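Local atomic coordinates of FAD-dependent pyridine nucleotide-disulphide oxidoreductase (Desulfovibrio vulgaris, PDB entry 3IWA), a protein that probably catalyses FAD-dependent electron transfer from NAD(P)H to a disulphide or related acceptor, as its pyridine nucleotide-disulphide oxidoreductase relatives do. Residues A[121-126]-A[292-297]; A[256-261]-A[273-278]; A[307-312]-A[334-339]. One frame throughout, in Å; residues are numbered along the deposited sequence.

Followed from the N terminus, the chain first lays down residues 121-126 and returns to them 166 residues later at 292-297, where interaction 1 closes a long loop. Interaction 2 is nested inside that loop: residues 256-261 meet 273-278, closing a short loop that holds helix 261-266. Interaction 3 follows in series and closes a loop holding helix 314-326. The first two contacts are closely coupled, because strand 256-258 pairs with 123-125 and strand 276-277 pairs with 296-299. A hydrogen bond from Thr297 OG1 to Gly307 O leads on to interaction 3. Together they tie the two-stranded antiparallel sheet to the three-stranded sheet, and that sheet to the segment leading into strand 340-343.

Interaction 1: residues A[121-126]-A[292-297]; sequences LGSKAN and GGDCVT
Cys295 turns its side chain onto the backbone of Leu121 and Gly122. Its CB rests 3.6 Å from Gly122 O, while SG, placed between the backbone N and the carbonyl carbon (chi1 63°), comes to 3.7 Å from Leu121 N. The methylene of Leu121 adds a looser apolar touch, CB to Cys295 CB at 4.2 Å. Asp294 meets the next residue along, Ser123: the two CB atoms are 3.9 Å apart, and Asp294 OD2 is 3.5 Å from Ser123 OG, a proximity too long to count as a bond.

Gly122, at the centre, meets its partners through main-chain atoms alone. Its positive phi turns the chain from the loop into strand 123-125, and its N donates to a water at 2.8 Å. The same water donates to Gly292 O at 2.9 Å, so one solvent molecule bridges the backbones where they do not bond directly. Nearby, Gln318 receives the N-H of Gly293, and Asn259 pairs with Gly122 through the backbone.

The Gly293-Asp294 pair, just after strand 289-291 of the parallel sheet, fits the Gly-Asp fingerprint of FAD-dependent disulphide oxidoreductases. In relatives that aspartate usually meets the ribityl chain of the flavin; no flavin is modelled in this structure, so the role is inferred, and the pairing is consistent with a flavin-binding Rossmann-type domain.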
ATOM      1  N   LEU A 121     -30.142   3.775   5.623  1.00 37.81           N
ATOM      2  CA  LEU A 121     -31.174   2.774   5.665  1.00 39.47           C
ATOM      3  C   LEU A 121     -30.672   1.361   5.556  1.00 40.60           C
ATOM      4  O   LEU A 121     -31.450   0.445   5.754  1.00 41.67           O
ATOM      5  CB  LEU A 121     -32.197   3.011   4.548  1.00 39.90           C
ATOM      6  CG  LEU A 121     -32.798   4.408   4.486  1.00 39.31           C
ATOM      7  CD1 LEU A 121     -33.734   4.483   3.323  1.00 36.45           C
ATOM      8  CD2 LEU A 121     -33.493   4.750   5.763  1.00 38.98           C
ATOM      9  N   GLY A 122     -29.398   1.160   5.217  1.00 41.97           N
ATOM     10  CA  GLY A 122     -28.848  -0.198   5.160  1.00 42.08           C
ATOM     11  C   GLY A 122     -29.449  -1.033   4.033  1.00 42.48           C
ATOM     12  O   GLY A 122     -30.024  -0.510   3.070  1.00 42.83           O
ATOM     13  N   SER A 123     -29.329  -2.336   4.151  1.00 42.99           N
ATOM     14  CA  SER A 123     -29.787  -3.222   3.110  1.00 44.12           C
ATOM     15  C   SER A 123     -30.619  -4.336   3.743  1.00 45.91           C
ATOM     16  O   SER A 123     -30.734  -4.399   4.961  1.00 45.09           O
ATOM     17  CB  SER A 123     -28.571  -3.801   2.398  1.00 44.18           C
ATOM     18  OG  SER A 123     -27.714  -4.391   3.359  1.00 43.30           O
ATOM     19  N   LYS A 124     -31.193  -5.192   2.898  1.00 48.35           N
ATOM     20  CA  LYS A 124     -31.948  -6.380   3.318  1.00 50.47           C
ATOM     21  C   LYS A 124     -31.380  -7.572   2.568  1.00 51.03           C
ATOM     22  O   LYS A 124     -30.972  -7.447   1.398  1.00 51.55           O
ATOM     23  CB  LYS A 124     -33.468  -6.273   3.025  1.00 51.25           C
ATOM     24  CG  LYS A 124     -33.829  -5.320   1.858  1.00 55.13           C
ATOM     25  CD  LYS A 124     -35.152  -5.627   1.129  1.00 58.68           C
ATOM     26  CE  LYS A 124     -35.311  -4.695  -0.100  1.00 60.64           C
ATOM     27  NZ  LYS A 124     -36.445  -5.033  -1.031  1.00 61.94           N
ATOM     28  N   ALA A 125     -31.371  -8.713   3.255  1.00 51.37           N
ATOM     29  CA  ALA A 125     -30.900  -9.972   2.715  1.00 52.14           C
ATOM     30  C   ALA A 125     -31.772 -10.399   1.532  1.00 53.27           C
ATOM     31  O   ALA A 125     -33.018 -10.310   1.586  1.00 53.00           O
ATOM     32  CB  ALA A 125     -30.870 -11.058   3.812  1.00 51.38           C
ATOM     33  N   ASN A 126     -31.114 -10.792   0.443  1.00 54.45           N
ATOM     34  CA  ASN A 126     -31.815 -11.457  -0.651  1.00 56.38           C
ATOM     35  C   ASN A 126     -32.301 -12.841  -0.150  1.00 57.31           C
ATOM     36  O   ASN A 126     -31.545 -13.627   0.467  1.00 56.77           O
ATOM     37  CB  ASN A 126     -30.921 -11.614  -1.885  1.00 56.63           C
ATOM     38  CG  ASN A 126     -30.691 -10.295  -2.647  1.00 58.41           C
ATOM     39  OD1 ASN A 126     -31.273  -9.251  -2.342  1.00 60.77           O
ATOM     40  ND2 ASN A 126     -29.835 -10.360  -3.664  1.00 61.12           N
ATOM     41  N   GLY A 292     -25.931   7.377   2.542  1.00 35.26           N
ATOM     42  CA  GLY A 292     -24.710   6.608   2.340  1.00 36.06           C
ATOM     43  C   GLY A 292     -24.845   5.164   2.798  1.00 36.79           C
ATOM     44  O   GLY A 292     -25.918   4.736   3.230  1.00 37.02           O
ATOM     45  N   GLY A 293     -23.746   4.415   2.699  1.00 37.23           N
ATOM     46  CA  GLY A 293     -23.673   3.057   3.228  1.00 36.31           C
ATOM     47  C   GLY A 293     -24.206   2.108   2.178  1.00 36.14           C
ATOM     48  O   GLY A 293     -24.043   2.350   0.991  1.00 34.74           O
ATOM     49  N   ASP A 294     -24.865   1.044   2.609  1.00 36.86           N
ATOM     50  CA  ASP A 294     -25.368   0.020   1.681  1.00 38.51           C
ATOM     51  C   ASP A 294     -26.693   0.353   0.963  1.00 37.82           C
ATOM     52  O   ASP A 294     -27.299  -0.552   0.386  1.00 38.00           O
ATOM     53  CB  ASP A 294     -25.634  -1.295   2.425  1.00 39.78           C
ATOM     54  CG  ASP A 294     -24.485  -1.756   3.293  1.00 43.41           C
ATOM     55  OD1 ASP A 294     -23.334  -1.288   3.136  1.00 47.48           O
ATOM     56  OD2 ASP A 294     -24.760  -2.635   4.144  1.00 51.62           O
ATOM     57  N   CYS A 295     -27.194   1.588   1.066  1.00 36.90           N
ATOM     58  CA  CYS A 295     -28.450   1.954   0.414  1.00 36.44           C
ATOM     59  C   CYS A 295     -28.225   2.825  -0.805  1.00 36.51           C
ATOM     60  O   CYS A 295     -29.179   3.190  -1.485  1.00 36.83           O
ATOM     61  CB  CYS A 295     -29.404   2.633   1.383  1.00 36.87           C
ATOM     62  SG  CYS A 295     -28.923   4.235   2.140  1.00 37.17           S
ATOM     63  N   VAL A 296     -26.959   3.118  -1.108  1.00 35.85           N
ATOM     64  CA  VAL A 296     -26.608   3.992  -2.206  1.00 35.38           C
ATOM     65  C   VAL A 296     -25.787   3.299  -3.289  1.00 35.21           C
ATOM     66  O   VAL A 296     -25.164   2.272  -3.057  1.00 33.70           O
ATOM     67  CB  VAL A 296     -25.813   5.256  -1.704  1.00 36.16           C
ATOM     68  CG1 VAL A 296     -26.596   6.014  -0.600  1.00 34.92           C
ATOM     69  CG2 VAL A 296     -24.411   4.881  -1.173  1.00 34.57           C
ATOM     70  N   THR A 297     -25.811   3.905  -4.476  1.00 35.90           N
ATOM     71  CA  THR A 297     -24.873   3.637  -5.557  1.00 36.26           C
ATOM     72  C   THR A 297     -23.899   4.794  -5.671  1.00 35.67           C
ATOM     73  O   THR A 297     -24.293   5.926  -5.551  1.00 35.71           O
ATOM     74  CB  THR A 297     -25.546   3.443  -6.966  1.00 37.03           C
ATOM     75  OG1 THR A 297     -24.531   3.301  -7.986  1.00 39.66           O
ATOM     76  CG2 THR A 297     -26.455   4.641  -7.343  1.00 35.68           C
TER
HETATM   77  O   HOH W   1     -27.030   2.545   4.741  1.00 44.27           O

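Interaction 2: residues A[256-261]-A[273-278]; sequences VSPNTQ and RGAIIV
Ser257 and Arg273 mark the sparse start of the contact, which becomes close at Pro258. The carbons of the proline ring lie against main-chain atoms of three successive residues: CD is 3.7 Å from Arg273 O, CB is 3.7 Å from Gly274 O, and CG is 3.7 Å from Ala275 CA. The methyl of Ala275 adds the apolar part, with CB 3.8 Å from Pro258 CG.

Asn259 then forms the centre of an inverse gamma turn, closed by a weak bond from Thr260 N to Pro258 O. The turn swings Thr260 back toward the second segment, where its hydroxyl makes the one hydrogen bond between the two segments. Thr260 OG1 donates to Gly274 O at 2.6 Å; the donor approaches at a C=O...donor angle of 141° and lies 19° from the carbonyl plane. A chi1 of 52° puts OG1 between the backbone N and the carbonyl carbon, and although Thr260 occupies the N-cap position, the hydroxyl is spent on Gly274 and does not cap the helix. Its methyl, CG2, lies 3.3 Å from Gly274 O as well as 3.7 Å from Ile276 CG1, the threonine and isoleucine passing alongside and pointing opposite ways.

Around this buried joint, strand 256-258 pairs antiparallel with 123-125, and helix 261-266 begins directly after Thr260. On the other segment, strand 276-277 runs parallel to 296-299, with Ile276 also packed on Ala291 of strand 289-291.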
ATOM      1  N   VAL A 256     -27.455  -8.733  -1.005  1.00 52.07           N
ATOM      2  CA  VAL A 256     -28.347  -7.792  -0.377  1.00 52.32           C
ATOM      3  C   VAL A 256     -28.960  -6.858  -1.387  1.00 52.45           C
ATOM      4  O   VAL A 256     -28.450  -6.709  -2.494  1.00 53.01           O
ATOM      5  CB  VAL A 256     -27.576  -6.962   0.657  1.00 52.91           C
ATOM      6  CG1 VAL A 256     -26.878  -7.901   1.674  1.00 52.73           C
ATOM      7  CG2 VAL A 256     -26.555  -6.010  -0.034  1.00 52.51           C
ATOM      8  N   SER A 257     -30.083  -6.257  -1.011  1.00 52.07           N
ATOM      9  CA  SER A 257     -30.698  -5.202  -1.799  1.00 51.52           C
ATOM     10  C   SER A 257     -30.836  -3.994  -0.908  1.00 49.82           C
ATOM     11  O   SER A 257     -31.006  -4.143   0.300  1.00 49.57           O
ATOM     12  CB  SER A 257     -32.068  -5.619  -2.337  1.00 52.26           C
ATOM     13  OG  SER A 257     -31.976  -5.965  -3.719  1.00 56.84           O
ATOM     14  N   PRO A 258     -30.750  -2.792  -1.494  1.00 47.79           N
ATOM     15  CA  PRO A 258     -30.885  -1.598  -0.690  1.00 46.81           C
ATOM     16  C   PRO A 258     -32.269  -1.517  -0.041  1.00 45.68           C
ATOM     17  O   PRO A 258     -33.275  -1.738  -0.705  1.00 44.74           O
ATOM     18  CB  PRO A 258     -30.681  -0.463  -1.711  1.00 46.76           C
ATOM     19  CG  PRO A 258     -30.001  -1.062  -2.847  1.00 46.81           C
ATOM     20  CD  PRO A 258     -30.468  -2.469  -2.903  1.00 47.67           C
ATOM     21  N   ASN A 259     -32.292  -1.200   1.250  1.00 44.52           N
ATOM     22  CA  ASN A 259     -33.531  -1.082   2.026  1.00 43.90           C
ATOM     23  C   ASN A 259     -34.200   0.300   1.864  1.00 42.25           C
ATOM     24  O   ASN A 259     -34.344   1.019   2.827  1.00 41.19           O
ATOM     25  CB  ASN A 259     -33.209  -1.337   3.511  1.00 44.54           C
ATOM     26  CG  ASN A 259     -34.483  -1.477   4.399  1.00 47.07           C
ATOM     27  OD1 ASN A 259     -35.565  -1.690   3.886  1.00 48.80           O
ATOM     28  ND2 ASN A 259     -34.326  -1.371   5.732  1.00 49.94           N
ATOM     29  N   THR A 260     -34.629   0.625   0.648  1.00 41.23           N
ATOM     30  CA  THR A 260     -34.943   2.009   0.229  1.00 40.68           C
ATOM     31  C   THR A 260     -36.455   2.376  -0.032  1.00 40.43           C
ATOM     32  O   THR A 260     -36.760   3.427  -0.619  1.00 38.35           O
ATOM     33  CB  THR A 260     -34.105   2.362  -1.032  1.00 40.05           C
ATOM     34  OG1 THR A 260     -34.305   1.344  -1.995  1.00 40.32           O
ATOM     35  CG2 THR A 260     -32.618   2.405  -0.708  1.00 38.80           C
ATOM     36  N   GLN A 261     -37.387   1.562   0.459  1.00 41.04           N
ATOM     37  CA  GLN A 261     -38.817   1.871   0.284  1.00 42.20           C
ATOM     38  C   GLN A 261     -39.181   3.317   0.670  1.00 41.65           C
ATOM     39  O   GLN A 261     -39.889   3.995  -0.063  1.00 42.29           O
ATOM     40  CB  GLN A 261     -39.721   0.903   1.039  1.00 42.96           C
ATOM     41  CG  GLN A 261     -41.230   1.064   0.679  1.00 45.87           C
ATOM     42  CD  GLN A 261     -41.555   0.722  -0.802  1.00 49.82           C
ATOM     43  OE1 GLN A 261     -41.063  -0.274  -1.332  1.00 54.24           O
ATOM     44  NE2 GLN A 261     -42.400   1.545  -1.457  1.00 49.90           N
ATOM     45  N   ARG A 273     -31.740  -1.055  -9.430  1.00 51.05           N
ATOM     46  CA  ARG A 273     -31.540  -1.959  -8.298  1.00 51.54           C
ATOM     47  C   ARG A 273     -32.266  -1.436  -7.017  1.00 49.83           C
ATOM     48  O   ARG A 273     -32.399  -2.156  -6.027  1.00 48.73           O
ATOM     49  CB  ARG A 273     -30.015  -2.045  -8.092  1.00 52.67           C
ATOM     50  CG  ARG A 273     -29.439  -3.189  -7.261  1.00 58.16           C
ATOM     51  CD  ARG A 273     -28.036  -2.803  -6.640  1.00 63.74           C
ATOM     52  NE  ARG A 273     -26.969  -2.566  -7.638  1.00 68.17           N
ATOM     53  CZ  ARG A 273     -26.051  -3.467  -8.033  1.00 70.39           C
ATOM     54  NH1 ARG A 273     -25.133  -3.119  -8.935  1.00 70.90           N
ATOM     55  NH2 ARG A 273     -26.033  -4.710  -7.542  1.00 71.06           N
ATOM     56  N   GLY A 274     -32.730  -0.179  -7.061  1.00 48.29           N
ATOM     57  CA  GLY A 274     -33.306   0.522  -5.894  1.00 46.47           C
ATOM     58  C   GLY A 274     -32.301   1.297  -5.038  1.00 44.77           C
ATOM     59  O   GLY A 274     -32.649   1.783  -3.964  1.00 43.84           O
ATOM     60  N   ALA A 275     -31.046   1.395  -5.489  1.00 42.92           N
ATOM     61  CA  ALA A 275     -30.018   2.088  -4.708  1.00 41.50           C
ATOM     62  C   ALA A 275     -30.227   3.580  -4.882  1.00 40.44           C
ATOM     63  O   ALA A 275     -30.471   4.040  -5.985  1.00 40.31           O
ATOM     64  CB  ALA A 275     -28.600   1.675  -5.138  1.00 41.14           C
ATOM     65  N   ILE A 276     -30.168   4.326  -3.783  1.00 39.65           N
ATOM     66  CA  ILE A 276     -30.292   5.788  -3.813  1.00 38.36           C
ATOM     67  C   ILE A 276     -29.093   6.402  -4.556  1.00 38.79           C
ATOM     68  O   ILE A 276     -27.935   6.065  -4.277  1.00 37.52           O
ATOM     69  CB  ILE A 276     -30.362   6.344  -2.401  1.00 38.16           C
ATOM     70  CG1 ILE A 276     -31.644   5.884  -1.687  1.00 37.20           C
ATOM     71  CG2 ILE A 276     -30.267   7.841  -2.407  1.00 36.88           C
ATOM     72  CD1 ILE A 276     -31.654   6.199  -0.217  1.00 32.61           C
ATOM     73  N   ILE A 277     -29.378   7.278  -5.517  1.00 38.64           N
ATOM     74  CA  ILE A 277     -28.354   7.893  -6.323  1.00 39.03           C
ATOM     75  C   ILE A 277     -27.911   9.143  -5.604  1.00 38.94           C
ATOM     76  O   ILE A 277     -28.725   9.997  -5.291  1.00 38.99           O
ATOM     77  CB  ILE A 277     -28.863   8.215  -7.732  1.00 39.75           C
ATOM     78  CG1 ILE A 277     -29.164   6.928  -8.505  1.00 40.60           C
ATOM     79  CG2 ILE A 277     -27.851   9.099  -8.532  1.00 40.08           C
ATOM     80  CD1 ILE A 277     -29.840   7.209  -9.861  1.00 42.61           C
ATOM     81  N   VAL A 278     -26.611   9.236  -5.333  1.00 38.85           N
ATOM     82  CA  VAL A 278     -26.027  10.413  -4.689  1.00 38.22           C
ATOM     83  C   VAL A 278     -24.885  11.028  -5.497  1.00 38.70           C
ATOM     84  O   VAL A 278     -24.181  10.349  -6.238  1.00 38.98           O
ATOM     85  CB  VAL A 278     -25.522  10.065  -3.290  1.00 38.12           C
ATOM     86  CG1 VAL A 278     -26.697   9.605  -2.425  1.00 37.13           C
ATOM     87  CG2 VAL A 278     -24.443   8.999  -3.360  1.00 35.59           C
TER

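Interaction 3: residues A[307-312]-A[334-339]; sequences GFFPLG and PGAVGS
Phe309 carries Ala336 on one face of its ring. The methyl CB stands 3.6 Å from the ring centroid and only 3° off the normal, a centred CH-pi contact in which all six ring carbons lie at nearly equal range from it. Ala336 O also approaches the ring, 3.6 Å from CZ. The backbone of Gly338 comes in obliquely, with N 3.8 Å from Phe309 CE1. Phe308 is turned elsewhere: one face of its ring is covered by Pro310 CD, offset toward the rim, within the same segment.

The Phe309 ring reaches Ala336 with CG anti to the carbonyl carbon (chi1 -59°). Two residues on, Leu311 joins it from the same segment; between them the backbone makes a tight inverse gamma turn about Pro310, in which Leu311 N donates weakly to Phe309 O. Leu311 CD1 touches more lightly, 4.2 Å from both Gly338 CA and Ser339 O.

The partner segment lies at the dimer interface. There Glu436 of the second subunit accepts bonds from the N-H groups of Val337 and Gly338, and Ser339 OG bonds to its backbone O. Phe309 in turn packs on Ile298 of strand 296-299.

Chemically, dispersion and CH-pi attraction dominate between the two segments, while main-chain N-H groups of the second one are satisfied from across the dimer; the aromatic ring thus adjoins a loop that the second subunit holds through Glu436.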
ATOM      1  N   GLY A 307     -21.656   1.849  -9.358  1.00 46.81           N
ATOM      2  CA  GLY A 307     -21.498   0.592  -8.658  1.00 45.92           C
ATOM      3  C   GLY A 307     -22.222   0.573  -7.339  1.00 45.65           C
ATOM      4  O   GLY A 307     -22.864   1.546  -6.934  1.00 45.22           O
ATOM      5  N   PHE A 308     -22.092  -0.555  -6.669  1.00 45.08           N
ATOM      6  CA  PHE A 308     -22.722  -0.795  -5.404  1.00 44.95           C
ATOM      7  C   PHE A 308     -21.697  -1.418  -4.447  1.00 44.83           C
ATOM      8  O   PHE A 308     -21.136  -2.456  -4.736  1.00 45.28           O
ATOM      9  CB  PHE A 308     -23.953  -1.684  -5.635  1.00 44.50           C
ATOM     10  CG  PHE A 308     -24.741  -1.955  -4.389  1.00 45.08           C
ATOM     11  CD1 PHE A 308     -25.222  -0.903  -3.623  1.00 44.70           C
ATOM     12  CD2 PHE A 308     -25.003  -3.258  -3.978  1.00 45.39           C
ATOM     13  CE1 PHE A 308     -25.943  -1.131  -2.451  1.00 45.78           C
ATOM     14  CE2 PHE A 308     -25.715  -3.509  -2.803  1.00 46.88           C
ATOM     15  CZ  PHE A 308     -26.186  -2.430  -2.021  1.00 46.13           C
ATOM     16  N   PHE A 309     -21.425  -0.764  -3.324  1.00 44.83           N
ATOM     17  CA  PHE A 309     -20.359  -1.189  -2.424  1.00 44.67           C
ATOM     18  C   PHE A 309     -20.832  -1.294  -0.981  1.00 46.85           C
ATOM     19  O   PHE A 309     -20.532  -0.437  -0.150  1.00 46.36           O
ATOM     20  CB  PHE A 309     -19.201  -0.218  -2.518  1.00 43.63           C
ATOM     21  CG  PHE A 309     -18.641  -0.105  -3.886  1.00 42.38           C
ATOM     22  CD1 PHE A 309     -17.616  -0.940  -4.299  1.00 39.31           C
ATOM     23  CD2 PHE A 309     -19.145   0.833  -4.784  1.00 40.35           C
ATOM     24  CE1 PHE A 309     -17.118  -0.845  -5.553  1.00 38.12           C
ATOM     25  CE2 PHE A 309     -18.634   0.932  -6.047  1.00 39.67           C
ATOM     26  CZ  PHE A 309     -17.624   0.094  -6.435  1.00 38.26           C
ATOM     27  N   PRO A 310     -21.575  -2.358  -0.669  1.00 49.68           N
ATOM     28  CA  PRO A 310     -22.046  -2.549   0.688  1.00 51.45           C
ATOM     29  C   PRO A 310     -20.937  -3.143   1.536  1.00 52.65           C
ATOM     30  O   PRO A 310     -21.036  -4.272   1.986  1.00 54.41           O
ATOM     31  CB  PRO A 310     -23.213  -3.531   0.515  1.00 51.41           C
ATOM     32  CG  PRO A 310     -22.820  -4.372  -0.649  1.00 51.36           C
ATOM     33  CD  PRO A 310     -21.888  -3.518  -1.520  1.00 50.31           C
ATOM     34  N   LEU A 311     -19.870  -2.384   1.717  1.00 53.45           N
ATOM     35  CA  LEU A 311     -18.719  -2.815   2.505  1.00 54.17           C
ATOM     36  C   LEU A 311     -18.627  -2.000   3.775  1.00 53.96           C
ATOM     37  O   LEU A 311     -18.958  -0.808   3.801  1.00 54.15           O
ATOM     38  CB  LEU A 311     -17.431  -2.660   1.687  1.00 54.69           C
ATOM     39  CG  LEU A 311     -17.405  -3.643   0.509  1.00 55.89           C
ATOM     40  CD1 LEU A 311     -16.609  -3.132  -0.669  1.00 55.71           C
ATOM     41  CD2 LEU A 311     -16.889  -4.985   1.031  1.00 56.31           C
ATOM     42  N   GLY A 312     -18.183  -2.667   4.833  1.00 54.15           N
ATOM     43  CA  GLY A 312     -18.031  -2.045   6.143  1.00 53.62           C
ATOM     44  C   GLY A 312     -17.292  -0.729   6.013  1.00 52.84           C
ATOM     45  O   GLY A 312     -17.851   0.324   6.298  1.00 53.54           O
ATOM     46  N   PRO A 334     -15.344  10.210  -3.778  1.00 36.94           N
ATOM     47  CA  PRO A 334     -15.381  10.070  -5.245  1.00 36.09           C
ATOM     48  C   PRO A 334     -16.078   8.820  -5.788  1.00 35.63           C
ATOM     49  O   PRO A 334     -16.486   8.779  -6.961  1.00 34.03           O
ATOM     50  CB  PRO A 334     -13.895  10.025  -5.628  1.00 36.77           C
ATOM     51  CG  PRO A 334     -13.214   9.371  -4.420  1.00 37.60           C
ATOM     52  CD  PRO A 334     -14.002   9.957  -3.220  1.00 36.91           C
ATOM     53  N   GLY A 335     -16.193   7.803  -4.946  1.00 35.06           N
ATOM     54  CA  GLY A 335     -16.633   6.483  -5.383  1.00 34.51           C
ATOM     55  C   GLY A 335     -15.749   5.446  -4.736  1.00 34.16           C
ATOM     56  O   GLY A 335     -15.102   5.726  -3.741  1.00 33.75           O
ATOM     57  N   ALA A 336     -15.676   4.266  -5.340  1.00 34.39           N
ATOM     58  CA  ALA A 336     -14.910   3.177  -4.782  1.00 33.76           C
ATOM     59  C   ALA A 336     -14.349   2.265  -5.865  1.00 34.89           C
ATOM     60  O   ALA A 336     -14.835   2.265  -7.020  1.00 34.94           O
ATOM     61  CB  ALA A 336     -15.755   2.396  -3.819  1.00 32.37           C
ATOM     62  N   VAL A 337     -13.309   1.516  -5.480  1.00 34.99           N
ATOM     63  CA  VAL A 337     -12.812   0.417  -6.277  1.00 35.47           C
ATOM     64  C   VAL A 337     -13.061  -0.965  -5.663  1.00 36.20           C
ATOM     65  O   VAL A 337     -12.827  -1.959  -6.336  1.00 36.23           O
ATOM     66  CB  VAL A 337     -11.300   0.582  -6.610  1.00 35.61           C
ATOM     67  CG1 VAL A 337     -11.069   1.917  -7.340  1.00 34.68           C
ATOM     68  CG2 VAL A 337     -10.441   0.457  -5.369  1.00 31.88           C
ATOM     69  N   GLY A 338     -13.513  -1.048  -4.418  1.00 36.27           N
ATOM     70  CA  GLY A 338     -13.902  -2.350  -3.845  1.00 37.33           C
ATOM     71  C   GLY A 338     -12.829  -3.167  -3.110  1.00 38.12           C
ATOM     72  O   GLY A 338     -12.835  -4.384  -3.131  1.00 39.48           O
ATOM     73  N   SER A 339     -11.912  -2.499  -2.444  1.00 37.99           N
ATOM     74  CA  SER A 339     -10.917  -3.164  -1.647  1.00 37.72           C
ATOM     75  C   SER A 339     -11.535  -4.050  -0.572  1.00 37.88           C
ATOM     76  O   SER A 339     -12.523  -3.685   0.030  1.00 38.08           O
ATOM     77  CB  SER A 339     -10.062  -2.096  -0.985  1.00 37.78           C
ATOM     78  OG  SER A 339      -9.572  -1.210  -1.959  1.00 37.89           O
TER